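Long-range contacts in CaaX farnesyltransferase alpha subunit Ram2 (Aspergillus fumigatus, PDB 4L9P), which probably acts, together with its beta subunit Ram1, as a CaaX prenyltransferase that attaches farnesyl, and perhaps geranylgeranyl, groups to target proteins: residues S304-A315 with E326-L334; G231-D242 with G267-P275. The protein carries 1 engineered substitution. One frame throughout, in Å; residues are numbered along the deposited sequence.

Contact 1: residues S304-A315 with E326-L334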
loop_
_atom_site.group_PDB
_atom_site.type_symbol
_atom_site.label_atom_id
_atom_site.label_comp_id
_atom_site.label_asym_id
_atom_site.label_seq_id
_atom_site.Cartn_x
_atom_site.Cartn_y
_atom_site.Cartn_z
ATOM N N SER A 304 10.589 -23.532 8.649
ATOM C CA SER A 304 11.588 -22.730 7.938
ATOM C C SER A 304 12.031 -21.523 8.780
ATOM O O SER A 304 13.175 -21.032 8.676
ATOM C CB SER A 304 11.057 -22.293 6.577
ATOM O OG SER A 304 9.929 -21.439 6.741
ATOM N N HIS A 305 11.111 -21.026 9.622
ATOM C CA HIS A 305 11.453 -19.915 10.494
ATOM C C HIS A 305 12.537 -20.256 11.488
ATOM O O HIS A 305 13.348 -19.398 11.865
ATOM C CB HIS A 305 10.164 -19.430 11.240
ATOM C CG HIS A 305 9.035 -19.275 10.274
ATOM N ND1 HIS A 305 9.112 -18.381 9.226
ATOM C CD2 HIS A 305 7.882 -19.966 10.111
ATOM C CE1 HIS A 305 8.039 -18.517 8.478
ATOM N NE2 HIS A 305 7.273 -19.465 8.984
ATOM N N ALA A 306 12.545 -21.517 11.937
ATOM C CA ALA A 306 13.598 -21.997 12.840
ATOM C C ALA A 306 14.941 -21.986 12.136
ATOM O O ALA A 306 15.926 -21.601 12.734
ATOM C CB ALA A 306 13.242 -23.350 13.343
ATOM N N ILE A 307 14.958 -22.353 10.856
ATOM C CA ILE A 307 16.225 -22.341 10.110
ATOM C C ILE A 307 16.704 -20.896 9.950
ATOM O O ILE A 307 17.920 -20.604 10.139
ATOM C CB ILE A 307 16.066 -22.983 8.701
ATOM C CG1 ILE A 307 15.567 -24.426 8.806
ATOM C CG2 ILE A 307 17.363 -22.916 7.886
ATOM C CD1 ILE A 307 15.303 -25.031 7.447
ATOM N N GLU A 308 15.793 -19.954 9.621
ATOM C CA GLU A 308 16.232 -18.561 9.468
ATOM C C GLU A 308 16.706 -17.982 10.796
ATOM O O GLU A 308 17.678 -17.214 10.858
ATOM C CB GLU A 308 15.068 -17.754 8.965
ATOM C CG GLU A 308 15.473 -16.302 8.682
ATOM C CD GLU A 308 14.254 -15.531 8.250
ATOM O OE1 GLU A 308 13.118 -16.052 8.505
ATOM O OE2 GLU A 308 14.394 -14.427 7.675
ATOM N N TRP A 309 16.040 -18.382 11.879
ATOM C CA TRP A 309 16.456 -17.940 13.210
ATOM C C TRP A 309 17.882 -18.397 13.497
ATOM O O TRP A 309 18.733 -17.602 13.958
ATOM C CB TRP A 309 15.510 -18.531 14.255
ATOM C CG TRP A 309 15.614 -17.888 15.589
ATOM C CD1 TRP A 309 16.618 -18.027 16.498
ATOM C CD2 TRP A 309 14.664 -16.988 16.159
ATOM N NE1 TRP A 309 16.336 -17.269 17.622
ATOM C CE2 TRP A 309 15.146 -16.611 17.425
ATOM C CE3 TRP A 309 13.432 -16.463 15.707
ATOM C CZ2 TRP A 309 14.442 -15.736 18.257
ATOM C CZ3 TRP A 309 12.722 -15.594 16.535
ATOM C CH2 TRP A 309 13.228 -15.241 17.793
ATOM N N LEU A 310 18.144 -19.680 13.221
ATOM C CA LEU A 310 19.507 -20.215 13.413
ATOM C C LEU A 310 20.542 -19.501 12.528
ATOM O O LEU A 310 21.660 -19.248 12.978
ATOM C CB LEU A 310 19.529 -21.736 13.184
ATOM C CG LEU A 310 18.764 -22.465 14.288
ATOM C CD1 LEU A 310 18.533 -23.940 13.960
ATOM C CD2 LEU A 310 19.364 -22.271 15.704
ATOM N N ALA A 311 20.190 -19.166 11.286
ATOM C CA ALA A 311 21.144 -18.505 10.427
ATOM C C ALA A 311 21.544 -17.200 11.083
ATOM O O ALA A 311 22.704 -16.825 11.068
ATOM C CB ALA A 311 20.519 -18.234 9.090
ATOM N N ASP A 312 20.553 -16.466 11.615
ATOM C CA ASP A 312 20.865 -15.188 12.256
ATOM C C ASP A 312 21.666 -15.337 13.545
ATOM O O ASP A 312 22.591 -14.530 13.794
ATOM C CB ASP A 312 19.595 -14.368 12.523
ATOM C CG ASP A 312 18.956 -13.864 11.247
ATOM O OD1 ASP A 312 19.634 -13.760 10.193
ATOM O OD2 ASP A 312 17.761 -13.531 11.289
ATOM N N VAL A 313 21.311 -16.330 14.381
ATOM C CA VAL A 313 22.089 -16.578 15.595
ATOM C C VAL A 313 23.567 -16.850 15.260
ATOM O O VAL A 313 24.476 -16.273 15.879
ATOM C CB VAL A 313 21.500 -17.762 16.395
ATOM C CG1 VAL A 313 22.502 -18.273 17.429
ATOM C CG2 VAL A 313 20.169 -17.337 17.063
ATOM N N TYR A 314 23.816 -17.706 14.275
ATOM C CA TYR A 314 25.204 -18.093 13.965
ATOM C C TYR A 314 25.939 -16.949 13.267
ATOM O O TYR A 314 27.161 -16.790 13.422
ATOM C CB TYR A 314 25.208 -19.340 13.087
ATOM C CG TYR A 314 24.885 -20.584 13.877
ATOM C CD1 TYR A 314 25.703 -20.984 14.946
ATOM C CD2 TYR A 314 23.792 -21.371 13.556
ATOM C CE1 TYR A 314 25.395 -22.142 15.686
ATOM C CE2 TYR A 314 23.475 -22.505 14.295
ATOM C CZ TYR A 314 24.260 -22.871 15.356
ATOM O OH TYR A 314 23.930 -23.999 16.060
ATOM N N ALA A 315 25.209 -16.162 12.476
ATOM C CA ALA A 315 25.810 -15.050 11.736
ATOM C C ALA A 315 26.167 -13.860 12.641
ATOM O O ALA A 315 27.195 -13.183 12.479
ATOM C CB ALA A 315 24.819 -14.563 10.669
ATOM N N GLU A 326 28.209 -22.410 9.545
ATOM C CA GLU A 326 26.914 -22.976 9.943
ATOM C C GLU A 326 25.758 -22.064 9.490
ATOM O O GLU A 326 24.722 -22.582 9.084
ATOM C CB GLU A 326 26.835 -23.211 11.447
ATOM C CG GLU A 326 25.583 -23.904 11.935
ATOM C CD GLU A 326 25.460 -25.387 11.561
ATOM O OE1 GLU A 326 24.351 -25.955 11.724
ATOM O OE2 GLU A 326 26.426 -25.984 11.077
ATOM N N ALA A 327 25.939 -20.735 9.569
ATOM C CA ALA A 327 24.932 -19.797 9.084
ATOM C C ALA A 327 24.731 -20.032 7.601
ATOM O O ALA A 327 23.570 -20.076 7.141
ATOM C CB ALA A 327 25.313 -18.336 9.359
ATOM N N VAL A 328 25.838 -20.171 6.857
ATOM C CA VAL A 328 25.735 -20.410 5.436
ATOM C C VAL A 328 25.018 -21.724 5.126
ATOM O O VAL A 328 24.206 -21.838 4.180
ATOM C CB VAL A 328 27.106 -20.318 4.746
ATOM C CG1 VAL A 328 26.995 -20.749 3.287
ATOM C CG2 VAL A 328 27.628 -18.888 4.854
ATOM N N LYS A 329 25.292 -22.762 5.927
ATOM C CA LYS A 329 24.553 -23.999 5.744
ATOM C C LYS A 329 23.024 -23.802 5.926
ATOM O O LYS A 329 22.233 -24.394 5.164
ATOM C CB LYS A 329 25.042 -25.023 6.773
ATOM C CG LYS A 329 24.394 -26.355 6.625
ATOM C CD LYS A 329 24.822 -27.288 7.790
ATOM C CE LYS A 329 24.089 -28.649 7.687
ATOM N NZ LYS A 329 24.451 -29.650 8.762
ATOM N N MET A 330 22.613 -23.081 6.985
ATOM C CA MET A 330 21.179 -22.849 7.209
ATOM C C MET A 330 20.587 -22.125 5.997
ATOM O O MET A 330 19.507 -22.497 5.531
ATOM C CB MET A 330 20.978 -22.035 8.483
ATOM C CG MET A 330 21.373 -22.735 9.750
ATOM S SD MET A 330 20.446 -24.281 10.034
ATOM C CE MET A 330 21.650 -25.530 9.410
ATOM N N LEU A 331 21.312 -21.113 5.478
ATOM C CA LEU A 331 20.782 -20.335 4.363
ATOM C C LEU A 331 20.701 -21.176 3.082
ATOM O O LEU A 331 19.840 -20.976 2.223
ATOM C CB LEU A 331 21.624 -19.084 4.185
ATOM C CG LEU A 331 21.428 -18.048 5.320
ATOM C CD1 LEU A 331 22.614 -17.096 5.319
ATOM C CD2 LEU A 331 20.140 -17.175 5.097
ATOM N N THR A 332 21.650 -22.117 2.945
ATOM C CA THR A 332 21.619 -23.060 1.846
ATOM C C THR A 332 20.397 -23.998 1.928
ATOM O O THR A 332 19.749 -24.270 0.898
ATOM C CB THR A 332 22.941 -23.836 1.813
ATOM O OG1 THR A 332 24.010 -22.901 1.607
ATOM C CG2 THR A 332 22.900 -24.799 0.648
ATOM N N LEU A 333 20.068 -24.467 3.131
ATOM C CA LEU A 333 18.836 -25.237 3.267
ATOM C C LEU A 333 17.605 -24.426 2.817
ATOM O O LEU A 333 16.707 -24.973 2.194
ATOM C CB LEU A 333 18.631 -25.714 4.701
ATOM C CG LEU A 333 19.678 -26.734 5.166
ATOM C CD1 LEU A 333 19.518 -27.048 6.653
ATOM C CD2 LEU A 333 19.499 -28.000 4.377
ATOM N N LEU A 334 17.553 -23.142 3.188
ATOM C CA LEU A 334 16.431 -22.286 2.790
ATOM C C LEU A 334 16.408 -22.124 1.270
ATOM O O LEU A 334 15.340 -22.259 0.662
ATOM C CB LEU A 334 16.549 -20.934 3.483
ATOM C CG LEU A 334 16.186 -21.003 4.974
ATOM C CD1 LEU A 334 16.690 -19.790 5.744
ATOM C CD2 LEU A 334 14.618 -21.113 5.194
#
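Tyr314 lays one face of its ring against the aliphatic stem of Glu326, whose CG sits 3.6 Å from the centroid of the Tyr314 ring, a CH-pi contact. Glu326 gets there with CG anti to its backbone N (chi1 -175°) and a bend at chi2; the two side chains run the same way, the carboxylate plane turned 75° from the ring. Beside them the helices come nearest: the CA atoms of Ala311 and Ala327 are only 4.2 Å apart, and Ala327 CB packs 3.5 Å from Ala311 O and 4.0 Å from Ala315 CB. With methyl groups alone on both sides, the backbones can approach this closely. One turn on, Ala311 CB rests between Met330 CB and Leu331 CG, while Met330 bends at chi2 and chi3, with CG against Leu310 CB and SD near both Leu310 CB and Ile307 CG2. Ile307 CG2 also sits against Met330 O, 3.2 Å away, and packs on Leu334 CG, the Ile307 and Leu334 side chains running alongside each other head to tail. Leu334 spreads its methyls over the start of the first helix, CD1 near Glu308 CA and CD2 3.8 Å from Ser304 O. The Ser304 hydroxyl is bonded elsewhere, to Glu257. Trp346 and Ile353 of helix 343-362 also pack on Leu331, and Ile82 and Pro343 of the Ram1 beta subunit touch Ser304 and Glu308. The segment axes pass 8.0 Å apart at 158°, an antiparallel helical hairpin with alanines at its closest point, as expected in the all-helical, right-handed superhelix of prenyltransferase alpha subunits.

Contact 2: residues G231-D242 with G267-P275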
loop_
_atom_site.group_PDB
_atom_site.type_symbol
_atom_site.label_atom_id
_atom_site.label_comp_id
_atom_site.label_asym_id
_atom_site.label_seq_id
_atom_site.Cartn_x
_atom_site.Cartn_y
_atom_site.Cartn_z
ATOM N N GLY A 231 12.697 0.354 18.032
ATOM C CA GLY A 231 11.955 -0.613 18.808
ATOM C C GLY A 231 12.474 -0.756 20.239
ATOM O O GLY A 231 11.718 -1.203 21.098
ATOM N N ARG A 232 13.745 -0.427 20.502
ATOM C CA ARG A 232 14.298 -0.583 21.860
ATOM C C ARG A 232 13.529 0.186 22.915
ATOM O O ARG A 232 13.309 1.393 22.782
ATOM C CB ARG A 232 15.733 -0.059 21.875
ATOM C CG ARG A 232 16.653 -0.895 21.095
ATOM C CD ARG A 232 17.366 -1.774 22.057
ATOM N NE ARG A 232 17.203 -3.158 21.680
ATOM C CZ ARG A 232 17.915 -3.765 20.740
ATOM N NH1 ARG A 232 18.866 -3.114 20.055
ATOM N NH2 ARG A 232 17.672 -5.040 20.504
ATOM N N LEU A 233 13.099 -0.525 23.958
ATOM C CA LEU A 233 12.367 0.096 25.067
ATOM C C LEU A 233 13.343 0.873 25.942
ATOM O O LEU A 233 14.451 0.400 26.185
ATOM C CB LEU A 233 11.749 -0.979 25.980
ATOM C CG LEU A 233 10.695 -1.878 25.329
ATOM C CD1 LEU A 233 10.410 -3.173 26.104
ATOM C CD2 LEU A 233 9.384 -1.132 25.195
ATOM N N PRO A 234 12.926 2.045 26.441
ATOM C CA PRO A 234 13.733 2.810 27.392
ATOM C C PRO A 234 13.892 2.049 28.712
ATOM O O PRO A 234 14.929 2.158 29.381
ATOM C CB PRO A 234 12.881 4.065 27.669
ATOM C CG PRO A 234 11.760 4.055 26.754
ATOM C CD PRO A 234 11.699 2.752 26.031
ATOM N N VAL A 235 12.858 1.317 29.108
ATOM C CA VAL A 235 12.877 0.599 30.387
ATOM C C VAL A 235 12.194 -0.715 30.079
ATOM O O VAL A 235 11.134 -0.720 29.470
ATOM C CB VAL A 235 12.068 1.281 31.496
ATOM C CG1 VAL A 235 12.134 0.443 32.765
ATOM C CG2 VAL A 235 12.631 2.660 31.816
ATOM N N VAL A 236 12.825 -1.819 30.454
ATOM C CA VAL A 236 12.324 -3.151 30.095
ATOM C C VAL A 236 11.722 -3.807 31.337
ATOM O O VAL A 236 12.375 -3.890 32.371
ATOM C CB VAL A 236 13.447 -4.060 29.571
ATOM C CG1 VAL A 236 12.901 -5.435 29.158
ATOM C CG2 VAL A 236 14.155 -3.420 28.380
ATOM N N ASP A 237 10.490 -4.283 31.232
ATOM C CA ASP A 237 9.878 -5.102 32.288
ATOM C C ASP A 237 10.266 -6.560 31.961
ATOM O O ASP A 237 9.711 -7.162 31.039
ATOM C CB ASP A 237 8.357 -4.920 32.271
ATOM C CG ASP A 237 7.620 -5.844 33.247
ATOM O OD1 ASP A 237 8.156 -6.862 33.748
ATOM O OD2 ASP A 237 6.443 -5.557 33.487
ATOM N N GLU A 238 11.250 -7.095 32.656
ATOM C CA GLU A 238 11.847 -8.371 32.236
ATOM C C GLU A 238 10.848 -9.523 32.374
ATOM O O GLU A 238 10.871 -10.441 31.578
ATOM C CB GLU A 238 13.156 -8.666 33.019
ATOM C CG GLU A 238 14.157 -7.507 32.947
ATOM C CD GLU A 238 14.807 -7.334 31.581
ATOM O OE1 GLU A 238 14.581 -8.160 30.664
ATOM O OE2 GLU A 238 15.581 -6.365 31.431
ATOM N N ASP A 239 9.974 -9.482 33.377
ATOM C CA ASP A 239 9.037 -10.588 33.591
ATOM C C ASP A 239 7.963 -10.613 32.528
ATOM O O ASP A 239 7.524 -11.686 32.107
ATOM C CB ASP A 239 8.348 -10.512 34.956
ATOM C CG ASP A 239 9.301 -10.673 36.095
ATOM O OD1 ASP A 239 10.261 -11.479 36.030
ATOM O OD2 ASP A 239 9.071 -9.969 37.080
ATOM N N LEU A 240 7.536 -9.427 32.097
ATOM C CA LEU A 240 6.627 -9.308 30.947
ATOM C C LEU A 240 7.291 -9.862 29.680
ATOM O O LEU A 240 6.684 -10.616 28.912
ATOM C CB LEU A 240 6.290 -7.846 30.707
ATOM C CG LEU A 240 5.380 -7.622 29.482
ATOM C CD1 LEU A 240 4.074 -8.422 29.671
ATOM C CD2 LEU A 240 5.042 -6.117 29.365
ATOM N N VAL A 241 8.548 -9.474 29.446
ATOM C CA VAL A 241 9.235 -10.016 28.296
ATOM C C VAL A 241 9.270 -11.553 28.374
ATOM O O VAL A 241 8.924 -12.241 27.369
ATOM C CB VAL A 241 10.639 -9.405 28.154
ATOM C CG1 VAL A 241 11.455 -10.155 27.099
ATOM C CG2 VAL A 241 10.519 -7.898 27.785
ATOM N N ASP A 242 9.672 -12.109 29.530
ATOM C CA ASP A 242 9.688 -13.570 29.628
ATOM C C ASP A 242 8.318 -14.207 29.355
ATOM O O ASP A 242 8.224 -15.219 28.661
ATOM C CB ASP A 242 10.086 -14.027 31.052
ATOM C CG ASP A 242 11.516 -13.700 31.415
ATOM O OD1 ASP A 242 12.319 -13.375 30.509
ATOM O OD2 ASP A 242 11.825 -13.802 32.651
ATOM N N GLY A 267 10.407 -9.282 17.403
ATOM C CA GLY A 267 10.100 -7.936 17.850
ATOM C C GLY A 267 10.220 -7.798 19.351
ATOM O O GLY A 267 10.708 -6.764 19.858
ATOM N N VAL A 268 9.786 -8.801 20.100
ATOM C CA VAL A 268 9.938 -8.726 21.565
ATOM C C VAL A 268 11.393 -8.686 21.984
ATOM O O VAL A 268 11.776 -7.873 22.844
ATOM C CB VAL A 268 9.262 -9.926 22.229
ATOM C CG1 VAL A 268 9.543 -9.937 23.763
ATOM C CG2 VAL A 268 7.739 -9.897 21.935
ATOM N N LEU A 269 12.217 -9.539 21.355
ATOM C CA LEU A 269 13.663 -9.555 21.714
ATOM C C LEU A 269 14.311 -8.219 21.360
ATOM O O LEU A 269 15.106 -7.692 22.128
ATOM C CB LEU A 269 14.390 -10.742 21.078
ATOM C CG LEU A 269 13.906 -12.098 21.619
ATOM C CD1 LEU A 269 14.381 -13.256 20.713
ATOM C CD2 LEU A 269 14.437 -12.332 23.026
ATOM N N GLN A 270 13.980 -7.664 20.190
ATOM C CA GLN A 270 14.510 -6.321 19.857
ATOM C C GLN A 270 14.076 -5.269 20.874
ATOM O O GLN A 270 14.885 -4.432 21.313
ATOM C CB GLN A 270 14.027 -5.909 18.463
ATOM C CG GLN A 270 14.313 -4.434 18.063
ATOM C CD GLN A 270 15.784 -4.173 17.711
ATOM O OE1 GLN A 270 16.664 -5.053 17.847
ATOM N NE2 GLN A 270 16.059 -2.943 17.275
ATOM N N ALA A 271 12.796 -5.284 21.234
ATOM C CA ALA A 271 12.314 -4.298 22.216
ATOM C C ALA A 271 13.070 -4.421 23.529
ATOM O O ALA A 271 13.445 -3.386 24.177
ATOM C CB ALA A 271 10.794 -4.508 22.447
ATOM N N ALA A 272 13.300 -5.663 23.944
ATOM C CA ALA A 272 13.932 -5.929 25.242
ATOM C C ALA A 272 15.474 -5.787 25.230
ATOM O O ALA A 272 16.117 -5.829 26.298
ATOM C CB ALA A 272 13.551 -7.328 25.712
ATOM N N GLY A 273 16.088 -5.668 24.036
ATOM C CA GLY A 273 17.548 -5.610 24.015
ATOM C C GLY A 273 18.186 -6.958 24.269
ATOM O O GLY A 273 19.326 -7.055 24.768
ATOM N N ARG A 274 17.454 -8.002 23.922
ATOM C CA ARG A 274 17.935 -9.351 24.119
ATOM C C ARG A 274 18.310 -9.996 22.782
ATOM O O ARG A 274 17.716 -9.707 21.731
ATOM C CB ARG A 274 16.880 -10.194 24.792
ATOM C CG ARG A 274 16.575 -9.802 26.207
ATOM C CD ARG A 274 15.592 -10.834 26.756
ATOM N NE ARG A 274 15.020 -10.451 28.027
ATOM C CZ ARG A 274 14.217 -11.239 28.736
ATOM N NH1 ARG A 274 13.937 -12.477 28.332
ATOM N NH2 ARG A 274 13.705 -10.791 29.858
ATOM N N PRO A 275 19.281 -10.920 22.826
ATOM C CA PRO A 275 19.753 -11.506 21.572
ATOM C C PRO A 275 18.893 -12.657 21.054
ATOM O O PRO A 275 18.272 -13.336 21.841
ATOM C CB PRO A 275 21.136 -12.031 21.943
ATOM C CG PRO A 275 20.975 -12.422 23.393
ATOM C CD PRO A 275 20.074 -11.363 24.001
HETATM O O HOH W 1 15.701 -2.037 25.465
HETATM O O HOH W 2 16.100 -7.605 28.475
#
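Gly231 turns its carbonyl O toward Ala271 CA, a CA-H...O contact of 3.3 Å. Arg232 then folds back, bent at chi2 and chi3, and reaches the end of helix 259-272: NE makes a weak bond of 2.7 Å to Gln270 O, and one face of the guanidinium lies under Gln270 CD, with the amide plane turned by 47°. The outer ends of this pair are held elsewhere, Arg232 NH1 by Glu229 and Gln270 NE2 by the carbonyls of Ser228 and Lys230. Next along, Leu233 N donates to Ala271 O (2.9 Å) from the loop backbone. A water donates to that same oxygen and to Leu233 O, tying the loop again to the helix end. The helix ends in a Schellman motif at Gly273, whose phi is positive, and the loop bonds to carbonyls of its last turn. Val236 covers this helix end further, CG1 over Ala272 CB. Asp237 N-caps helix 238-254, its OD1 accepting from Leu240 N. From the first turn Glu238 sends OE1, by its anti lone pair, to Arg274 NH2 (2.9 Å, 172°), the carboxylate and guanidinium nearly coplanar. A second water, accepting from Arg274 NE, donates to Glu238 OE1 and Ala272 O. Val241 sets CG1 over the centre of the guanidinium face, 3.4 Å from Arg274 CZ, and CG2 against Ala272 CB. Asp242 OD1 takes both NH1 (2.9 Å) and NH2 of Arg274, with its carboxylate turned 63° from the guanidinium; Glu278 adds a further salt bridge to Arg274 NH1.

How the contacts relate
Contact 2 closes before contact 1 opens, so the two follow in series along the chain, their centres about 23 Å apart and on the same side of the chain's centre. Contact 2 involves helices 238-254 and 259-272 with the loop leading into the first; contact 1 pairs helices 304-317 and 323-338. They share no helix, yet they meet where Trp309 CZ2 lies 3.5 Å from Leu269 CD1, so helix 304-317 packs directly on helix 259-272. Asp312 also forms a salt bridge with Arg266 of helix 259-272. Two helical pairs, with short helix 280-284 between them in the chain, are thus in contact in the later part of the alpha subunit, where contact 1 also borders the Ram1 beta subunit.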